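Local coordinates for protein probable aspartate aminotransferase 2 (PDB 2Z61) that catalyses the pyridoxal-phosphate-dependent transfer of an amino group from alanine to a furancarboxaldehyde phosphate on the pathway to methanofuran, at residues Ile160-Asp172 against Val300-Asn312. Residues are numbered along the deposited sequence; the frame is centred on the assembly and turned at random.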
loop_
_atom_site.group_PDB
_atom_site.type_symbol
_atom_site.label_atom_id
_atom_site.label_comp_id
_atom_site.label_asym_id
_atom_site.label_seq_id
_atom_site.Cartn_x
_atom_site.Cartn_y
_atom_site.Cartn_z
ATOM N N ILE A 160 -14.753 14.761 5.321
ATOM C CA ILE A 160 -14.518 15.738 6.376
ATOM C C ILE A 160 -13.174 15.422 7.029
ATOM O O ILE A 160 -12.988 14.340 7.575
ATOM C CB ILE A 160 -15.635 15.695 7.453
ATOM C CG1 ILE A 160 -17.000 15.928 6.797
ATOM C CG2 ILE A 160 -15.386 16.770 8.512
ATOM C CD1 ILE A 160 -18.162 16.026 7.779
ATOM N N ASN A 161 -12.238 16.365 6.956
ATOM C CA ASN A 161 -10.901 16.196 7.539
ATOM C C ASN A 161 -10.805 17.139 8.728
ATOM O O ASN A 161 -10.714 18.350 8.555
ATOM C CB ASN A 161 -9.835 16.539 6.484
ATOM C CG ASN A 161 -8.409 16.422 7.015
ATOM O OD1 ASN A 161 -7.547 17.258 6.726
ATOM N ND2 ASN A 161 -8.161 15.389 7.813
ATOM N N SER A 162 -10.815 16.587 9.937
ATOM C CA SER A 162 -10.785 17.428 11.127
ATOM C C SER A 162 -9.962 16.861 12.283
ATOM O O SER A 162 -10.218 15.752 12.747
ATOM C CB SER A 162 -12.229 17.673 11.598
ATOM O OG SER A 162 -12.280 18.492 12.752
ATOM N N PRO A 163 -8.948 17.611 12.748
ATOM C CA PRO A 163 -8.569 18.930 12.221
ATOM C C PRO A 163 -8.067 18.799 10.785
ATOM O O PRO A 163 -7.571 17.739 10.392
ATOM C CB PRO A 163 -7.492 19.406 13.203
ATOM C CG PRO A 163 -6.945 18.157 13.773
ATOM C CD PRO A 163 -8.162 17.283 13.947
ATOM N N SER A 164 -8.198 19.867 10.007
ATOM C CA SER A 164 -7.812 19.848 8.599
ATOM C C SER A 164 -6.398 20.221 8.213
ATOM O O SER A 164 -5.703 20.963 8.893
ATOM C CB SER A 164 -8.608 20.882 7.817
ATOM O OG SER A 164 -8.209 22.186 8.185
ATOM N N ASN A 165 -5.954 19.619 7.222
ATOM C CA ASN A 165 -4.744 20.024 6.537
ATOM C C ASN A 165 -5.233 20.650 5.387
ATOM O O ASN A 165 -5.907 19.825 4.841
ATOM C CB ASN A 165 -3.799 18.826 6.389
ATOM C CG ASN A 165 -2.866 18.952 5.205
ATOM O OD1 ASN A 165 -2.414 20.049 4.871
ATOM N ND2 ASN A 165 -2.577 17.829 4.559
ATOM N N PRO A 166 -4.971 21.859 4.932
ATOM C CA PRO A 166 -4.088 22.875 5.401
ATOM C C PRO A 166 -4.570 23.825 6.513
ATOM O O PRO A 166 -3.656 24.567 7.096
ATOM C CB PRO A 166 -3.914 23.712 4.140
ATOM C CG PRO A 166 -5.236 23.648 3.476
ATOM C CD PRO A 166 -5.827 22.321 3.852
ATOM N N LEU A 167 -5.819 23.970 6.880
ATOM C CA LEU A 167 -6.292 24.958 7.855
ATOM C C LEU A 167 -5.880 24.842 9.320
ATOM O O LEU A 167 -5.658 25.854 9.975
ATOM C CB LEU A 167 -7.817 25.045 7.768
ATOM C CG LEU A 167 -8.347 25.443 6.387
ATOM C CD1 LEU A 167 -9.855 25.251 6.316
ATOM C CD2 LEU A 167 -7.975 26.889 6.111
ATOM N N GLY A 168 -5.778 23.630 9.847
ATOM C CA GLY A 168 -5.408 23.487 11.245
ATOM C C GLY A 168 -6.602 23.755 12.148
ATOM O O GLY A 168 -6.469 23.899 13.358
ATOM N N GLU A 169 -7.782 23.810 11.547
ATOM C CA GLU A 169 -9.005 24.080 12.284
ATOM C C GLU A 169 -9.812 22.817 12.541
ATOM O O GLU A 169 -9.605 21.794 11.891
ATOM C CB GLU A 169 -9.857 25.080 11.500
ATOM C CG GLU A 169 -9.206 26.440 11.327
ATOM C CD GLU A 169 -9.964 27.331 10.359
ATOM O OE1 GLU A 169 -11.193 27.483 10.517
ATOM O OE2 GLU A 169 -9.328 27.884 9.441
ATOM N N VAL A 170 -10.728 22.896 13.498
ATOM C CA VAL A 170 -11.601 21.778 13.835
ATOM C C VAL A 170 -12.957 22.100 13.218
ATOM O O VAL A 170 -13.453 23.217 13.363
ATOM C CB VAL A 170 -11.772 21.637 15.368
ATOM C CG1 VAL A 170 -12.785 20.550 15.681
ATOM C CG2 VAL A 170 -10.442 21.303 16.017
ATOM N N ILE A 171 -13.552 21.136 12.520
ATOM C CA ILE A 171 -14.854 21.350 11.888
ATOM C C ILE A 171 -15.941 21.353 12.960
ATOM O O ILE A 171 -15.921 20.524 13.872
ATOM C CB ILE A 171 -15.166 20.243 10.854
ATOM C CG1 ILE A 171 -14.147 20.288 9.709
ATOM C CG2 ILE A 171 -16.574 20.423 10.305
ATOM C CD1 ILE A 171 -14.007 21.654 9.055
ATOM N N ASP A 172 -16.893 22.273 12.852
ATOM C CA ASP A 172 -17.955 22.348 13.843
ATOM C C ASP A 172 -19.023 21.265 13.737
ATOM O O ASP A 172 -19.264 20.694 12.670
ATOM C CB ASP A 172 -18.635 23.719 13.821
ATOM C CG ASP A 172 -19.653 23.870 14.943
ATOM O OD1 ASP A 172 -20.763 24.390 14.684
ATOM O OD2 ASP A 172 -19.341 23.449 16.083
ATOM N N VAL A 300 -6.019 34.807 10.206
ATOM C CA VAL A 300 -6.234 33.379 10.364
ATOM C C VAL A 300 -7.526 33.344 11.131
ATOM O O VAL A 300 -8.032 34.387 11.534
ATOM C CB VAL A 300 -5.146 32.665 11.211
ATOM C CG1 VAL A 300 -3.802 32.697 10.485
ATOM C CG2 VAL A 300 -5.063 33.292 12.598
ATOM N N ASN A 301 -8.073 32.162 11.339
ATOM C CA ASN A 301 -9.331 32.037 12.063
ATOM C C ASN A 301 -9.365 30.794 12.893
ATOM O O ASN A 301 -9.858 29.775 12.376
ATOM C CB ASN A 301 -10.352 31.322 11.294
ATOM C CG ASN A 301 -10.618 31.908 9.955
ATOM O OD1 ASN A 301 -11.079 33.047 9.852
ATOM N ND2 ASN A 301 -10.326 31.158 8.906
ATOM N N ASN A 302 -8.967 30.807 14.124
ATOM C CA ASN A 302 -8.986 29.599 14.942
ATOM C C ASN A 302 -8.218 28.280 14.734
ATOM O O ASN A 302 -8.715 27.200 15.034
ATOM C CB ASN A 302 -10.367 29.346 15.621
ATOM C CG ASN A 302 -10.208 29.016 17.127
ATOM O OD1 ASN A 302 -9.281 29.487 17.790
ATOM N ND2 ASN A 302 -11.137 28.218 17.661
ATOM N N PRO A 303 -6.955 28.373 14.257
ATOM C CA PRO A 303 -6.190 27.131 14.099
ATOM C C PRO A 303 -5.832 26.533 15.473
ATOM O O PRO A 303 -5.017 27.097 16.213
ATOM C CB PRO A 303 -4.964 27.580 13.300
ATOM C CG PRO A 303 -4.727 28.988 13.809
ATOM C CD PRO A 303 -6.154 29.545 13.845
ATOM N N ILE A 304 -6.470 25.413 15.823
ATOM C CA ILE A 304 -6.190 24.763 17.096
ATOM C C ILE A 304 -5.801 23.284 17.019
ATOM O O ILE A 304 -5.805 22.592 18.039
ATOM C CB ILE A 304 -7.405 24.878 18.053
ATOM C CG1 ILE A 304 -8.628 24.219 17.406
ATOM C CG2 ILE A 304 -7.690 26.344 18.376
ATOM C CD1 ILE A 304 -9.878 24.236 18.259
ATOM N N GLY A 305 -5.462 22.800 15.826
ATOM C CA GLY A 305 -5.099 21.399 15.693
ATOM C C GLY A 305 -4.048 21.103 14.642
ATOM O O GLY A 305 -3.604 21.994 13.918
ATOM N N ALA A 306 -3.654 19.835 14.552
ATOM C CA ALA A 306 -2.637 19.418 13.593
ATOM C C ALA A 306 -1.392 20.257 13.880
ATOM O O ALA A 306 -1.090 20.534 15.035
ATOM C CB ALA A 306 -3.134 19.643 12.152
ATOM N N TYR A 307 -0.657 20.643 12.848
ATOM C CA TYR A 307 0.518 21.482 13.060
ATOM C C TYR A 307 0.700 22.449 11.897
ATOM O O TYR A 307 1.813 22.702 11.433
ATOM C CB TYR A 307 1.774 20.626 13.290
ATOM C CG TYR A 307 1.898 19.383 12.427
ATOM C CD1 TYR A 307 2.200 19.473 11.063
ATOM C CD2 TYR A 307 1.746 18.111 12.985
ATOM C CE1 TYR A 307 2.353 18.321 10.279
ATOM C CE2 TYR A 307 1.894 16.959 12.219
ATOM C CZ TYR A 307 2.198 17.069 10.865
ATOM O OH TYR A 307 2.334 15.930 10.104
ATOM N N TYR A 308 -0.421 23.006 11.452
ATOM C CA TYR A 308 -0.433 23.950 10.346
ATOM C C TYR A 308 -1.224 25.211 10.686
ATOM O O TYR A 308 -2.149 25.187 11.501
ATOM C CB TYR A 308 -1.087 23.319 9.115
ATOM C CG TYR A 308 -0.606 21.933 8.761
ATOM C CD1 TYR A 308 0.694 21.711 8.300
ATOM C CD2 TYR A 308 -1.474 20.840 8.832
ATOM C CE1 TYR A 308 1.110 20.433 7.909
ATOM C CE2 TYR A 308 -1.070 19.564 8.443
ATOM C CZ TYR A 308 0.222 19.369 7.980
ATOM O OH TYR A 308 0.604 18.110 7.572
ATOM N N VAL A 309 -0.845 26.309 10.042
ATOM C CA VAL A 309 -1.527 27.591 10.173
ATOM C C VAL A 309 -1.639 28.042 8.717
ATOM O O VAL A 309 -0.669 27.953 7.954
ATOM C CB VAL A 309 -0.714 28.597 11.011
ATOM C CG1 VAL A 309 -1.475 29.902 11.126
ATOM C CG2 VAL A 309 -0.472 28.029 12.412
ATOM N N PHE A 310 -2.824 28.499 8.325
ATOM C CA PHE A 310 -3.081 28.893 6.939
ATOM C C PHE A 310 -3.521 30.360 6.847
ATOM O O PHE A 310 -4.687 30.655 6.583
ATOM C CB PHE A 310 -4.176 27.975 6.380
ATOM C CG PHE A 310 -4.220 27.899 4.885
ATOM C CD1 PHE A 310 -3.135 27.404 4.167
ATOM C CD2 PHE A 310 -5.366 28.269 4.194
ATOM C CE1 PHE A 310 -3.196 27.273 2.779
ATOM C CE2 PHE A 310 -5.438 28.143 2.809
ATOM C CZ PHE A 310 -4.350 27.642 2.101
ATOM N N PRO A 311 -2.582 31.296 7.039
ATOM C CA PRO A 311 -2.862 32.734 6.990
ATOM C C PRO A 311 -3.151 33.351 5.628
ATOM O O PRO A 311 -2.591 32.937 4.608
ATOM C CB PRO A 311 -1.615 33.340 7.618
ATOM C CG PRO A 311 -0.540 32.420 7.128
ATOM C CD PRO A 311 -1.160 31.052 7.341
ATOM N N ASN A 312 -4.035 34.346 5.634
ATOM C CA ASN A 312 -4.382 35.093 4.430
ATOM C C ASN A 312 -3.380 36.246 4.429
ATOM O O ASN A 312 -3.490 37.167 5.238
ATOM C CB ASN A 312 -5.801 35.656 4.527
ATOM C CG ASN A 312 -6.208 36.425 3.282
ATOM O OD1 ASN A 312 -5.458 37.261 2.780
ATOM N ND2 ASN A 312 -7.405 36.148 2.782
HETATM O O HOH W 1 -5.314 28.776 9.684
HETATM O O HOH W 2 -7.779 30.010 9.519
HETATM O O HOH W 3 -11.381 25.814 14.135
#
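Asn165 brings OD1 over one face of the Tyr308 ring, offset toward the rim, with amide and ring planes 34° apart; its CB comes 3.5 Å from Tyr308 CE2. Tyr307 CD1 backs the opposite face. Next along the turn, Pro166 sets CB over the Phe310 ring, 4.1 Å from the centroid, a CH-pi contact suited to the rigid ring of a proline, which here follows a cis peptide bond. Leu167 reaches the same ring obliquely, with CD2 3.5 Å from Phe310 CD2. With CG roughly anti to the backbone N (chi1 -159°), the Phe310 ring is carried to where both side chains touch it.

Beyond these rings the backbone takes over. Gly168 O accepts a hydrogen bond from Gly305 N at 2.9 Å and a weak one from Ile304 N. Glycine suits position 168: at its positive phi a CB would be jammed against the carbonyl O of Leu167, and it would also run into Tyr308 O. One water bridges Leu167 O to Phe310 N; another links Glu169 OE2 to Asn301 N, supplementing a long, weak bond from Asn301 ND2. Val170 CG2 packs 3.7 Å from Ile304 CG1.

Asn165 ND2 hydrogen-bonds to O3 of the pyridoxal phosphate carried by Lys222, while OD1 accepts from Arg347 and Tyr308 OH bonds to Tyr192. The turn after strand 155-161 thus meets the segment around strand 308-309 beside the cofactor of this fold type I aminotransferase, and the asparagine's hydrogen bond probably helps stabilise negative charge on the cofactor's phenolic oxygen.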